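Local coordinates for X-ray repair cross complementing protein 1 variant (Homo sapiens, PDB 6WH1) that probably serves as a scaffold in DNA single-strand break repair, assembling repair proteins at the break, and is represented here by its C-terminal BRCT domain, at residues Asp4-Lys9 and Pro72-Ser77. Residues are numbered along the deposited sequence; the frame is centred on the assembly and turned at random.
Sequences DFFQGK and PRWIYS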
loop_
_atom_site.group_PDB
_atom_site.type_symbol
_atom_site.label_atom_id
_atom_site.label_comp_id
_atom_site.label_asym_id
_atom_site.label_seq_id
_atom_site.Cartn_x
_atom_site.Cartn_y
_atom_site.Cartn_z
ATOM N N ASP A 4 -3.909 9.090 9.308
ATOM C CA ASP A 4 -4.596 7.831 9.570
ATOM C C ASP A 4 -6.034 7.869 9.078
ATOM O O ASP A 4 -6.918 7.235 9.655
ATOM C CB ASP A 4 -4.579 7.529 11.064
ATOM C CG ASP A 4 -4.930 8.752 11.892
ATOM O OD1 ASP A 4 -5.271 9.790 11.284
ATOM O OD2 ASP A 4 -4.884 8.673 13.139
ATOM N N PHE A 5 -6.315 8.619 8.018
ATOM C CA PHE A 5 -7.714 8.841 7.669
ATOM C C PHE A 5 -8.322 7.720 6.835
ATOM O O PHE A 5 -9.515 7.791 6.526
ATOM C CB PHE A 5 -7.888 10.179 6.942
ATOM C CG PHE A 5 -6.901 10.413 5.848
ATOM C CD1 PHE A 5 -7.010 9.742 4.643
ATOM C CD2 PHE A 5 -5.874 11.322 6.017
ATOM C CE1 PHE A 5 -6.106 9.965 3.631
ATOM C CE2 PHE A 5 -4.968 11.550 5.010
ATOM C CZ PHE A 5 -5.084 10.873 3.814
ATOM N N PHE A 6 -7.550 6.698 6.465
ATOM C CA PHE A 6 -8.099 5.488 5.867
ATOM C C PHE A 6 -8.248 4.359 6.876
ATOM O O PHE A 6 -8.637 3.253 6.491
ATOM C CB PHE A 6 -7.216 5.003 4.709
ATOM C CG PHE A 6 -7.333 5.817 3.450
ATOM C CD1 PHE A 6 -8.335 6.761 3.297
ATOM C CD2 PHE A 6 -6.433 5.627 2.413
ATOM C CE1 PHE A 6 -8.428 7.509 2.131
ATOM C CE2 PHE A 6 -6.522 6.367 1.247
ATOM C CZ PHE A 6 -7.520 7.309 1.104
ATOM N N GLN A 7 -7.937 4.607 8.149
ATOM C CA GLN A 7 -7.931 3.544 9.149
ATOM C C GLN A 7 -9.305 2.895 9.257
ATOM O O GLN A 7 -10.330 3.582 9.300
ATOM C CB GLN A 7 -7.495 4.102 10.506
ATOM N N GLY A 8 -9.323 1.563 9.288
ATOM C CA GLY A 8 -10.563 0.816 9.345
ATOM C C GLY A 8 -11.267 0.622 8.018
ATOM O O GLY A 8 -12.290 -0.075 7.975
ATOM N N LYS A 9 -10.758 1.208 6.936
ATOM C CA LYS A 9 -11.393 1.131 5.625
ATOM C C LYS A 9 -10.723 0.047 4.792
ATOM O O LYS A 9 -9.494 0.021 4.667
ATOM C CB LYS A 9 -11.318 2.478 4.902
ATOM C CG LYS A 9 -12.165 3.572 5.536
ATOM C CD LYS A 9 -11.925 4.916 4.864
ATOM C CE LYS A 9 -13.164 5.797 4.929
ATOM N NZ LYS A 9 -13.677 5.919 6.319
ATOM N N PRO A 72 -9.072 5.847 -8.997
ATOM C CA PRO A 72 -7.791 6.083 -8.300
ATOM C C PRO A 72 -7.500 7.551 -8.012
ATOM O O PRO A 72 -6.673 7.853 -7.129
ATOM C CB PRO A 72 -6.755 5.488 -9.264
ATOM C CG PRO A 72 -7.515 4.472 -10.060
ATOM C CD PRO A 72 -8.902 5.028 -10.212
ATOM N N ARG A 73 -8.145 8.475 -8.728
ATOM C CA ARG A 73 -7.913 9.888 -8.454
ATOM C C ARG A 73 -8.387 10.271 -7.059
ATOM O O ARG A 73 -7.866 11.227 -6.474
ATOM C CB ARG A 73 -8.591 10.766 -9.506
ATOM C CG ARG A 73 -8.044 12.187 -9.515
ATOM C CD ARG A 73 -8.870 13.117 -10.376
ATOM N NE ARG A 73 -8.864 14.483 -9.857
ATOM C CZ ARG A 73 -9.780 15.396 -10.158
ATOM N NH1 ARG A 73 -10.774 15.088 -10.981
ATOM N NH2 ARG A 73 -9.704 16.614 -9.640
ATOM N N TRP A 74 -9.361 9.545 -6.508
ATOM C CA TRP A 74 -9.743 9.768 -5.117
ATOM C C TRP A 74 -8.546 9.596 -4.195
ATOM O O TRP A 74 -8.260 10.461 -3.360
ATOM C CB TRP A 74 -10.859 8.809 -4.710
ATOM C CG TRP A 74 -11.258 8.925 -3.265
ATOM C CD1 TRP A 74 -11.400 10.076 -2.545
ATOM C CD2 TRP A 74 -11.561 7.850 -2.363
ATOM N NE1 TRP A 74 -11.778 9.787 -1.255
ATOM C CE2 TRP A 74 -11.886 8.428 -1.118
ATOM C CE3 TRP A 74 -11.596 6.458 -2.489
ATOM C CZ2 TRP A 74 -12.238 7.661 -0.005
ATOM C CZ3 TRP A 74 -11.947 5.697 -1.381
ATOM C CH2 TRP A 74 -12.261 6.302 -0.156
ATOM N N ILE A 75 -7.839 8.473 -4.331
ATOM C CA ILE A 75 -6.659 8.217 -3.511
ATOM C C ILE A 75 -5.597 9.279 -3.761
ATOM O O ILE A 75 -4.989 9.812 -2.817
ATOM C CB ILE A 75 -6.123 6.801 -3.793
ATOM C CG1 ILE A 75 -7.263 5.775 -3.768
ATOM C CG2 ILE A 75 -5.041 6.430 -2.803
ATOM C CD1 ILE A 75 -7.805 5.493 -2.390
ATOM N N TYR A 76 -5.358 9.606 -5.036
ATOM C CA TYR A 76 -4.323 10.591 -5.356
ATOM C C TYR A 76 -4.611 11.928 -4.685
ATOM O O TYR A 76 -3.737 12.514 -4.035
ATOM C CB TYR A 76 -4.204 10.777 -6.868
ATOM C CG TYR A 76 -3.865 9.519 -7.618
ATOM C CD1 TYR A 76 -2.989 8.584 -7.083
ATOM C CD2 TYR A 76 -4.426 9.261 -8.860
ATOM C CE1 TYR A 76 -2.683 7.428 -7.765
ATOM C CE2 TYR A 76 -4.126 8.109 -9.551
ATOM C CZ TYR A 76 -3.252 7.197 -8.999
ATOM O OH TYR A 76 -2.949 6.045 -9.681
ATOM N N SER A 77 -5.839 12.431 -4.833
ATOM C CA SER A 77 -6.178 13.736 -4.272
ATOM C C SER A 77 -6.274 13.695 -2.758
ATOM O O SER A 77 -6.009 14.708 -2.098
ATOM C CB SER A 77 -7.487 14.249 -4.873
ATOM O OG SER A 77 -7.565 13.968 -6.256
#
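The ring of Phe-6 bridges the loop 4-9 and residues 72-77 of the last helix, meeting Ile-75 and Trp-74 with its far end. Its CZ lies 3.9 Å from CD1 of Ile-75, and CE2 is almost as near, so the CD1 methyl rests obliquely beside the CZ-CE2 bond. On the other side of CZ, CE1 lies 4.4 Å from CZ2 of Trp-74. Here two rings meet obliquely, their planes inclined at 49° and the centroid of the phenyl 5.7 Å from that of the indole's six-membered ring. The backbones stay well apart, with CA of Phe-6 9.9 Å from CA of Ile-75, and the contact is made by side chains. With CG of Phe-6 anti to its own carbonyl carbon (chi1 -75°), the flat, rigid ring is carried toward the helix, where CZ, CE1 and CE2 make the contacts.

In the BRCT fold a parallel sheet of strand order 2-1-3-4 is flanked by helices, and this contact joins the approach to the first strand, 10-13, to the last helix, 72-81. Trp-74 is probably the tryptophan characteristic of the last helix of BRCT domains, a large apolar plate whose one polar atom, NE1, is satisfied by the carbonyl oxygen of Leu-85; its rings also meet those of Phe-46 and Tyr-90. Ile-75, branched and compact, also touches Tyr-28 of helix 21-31.

Two successive turns shape the loop, a type I turn from Asp-4 to Gln-7 and a type II turn from Phe-6 to Lys-9. Gly-8 suits the second, since its positive phi would press a side chain against the preceding carbonyl oxygen. Phe-5 flanks Phe-6, its CE1 standing 3.7 Å above the plane of the Phe-6 ring, offset toward the rim.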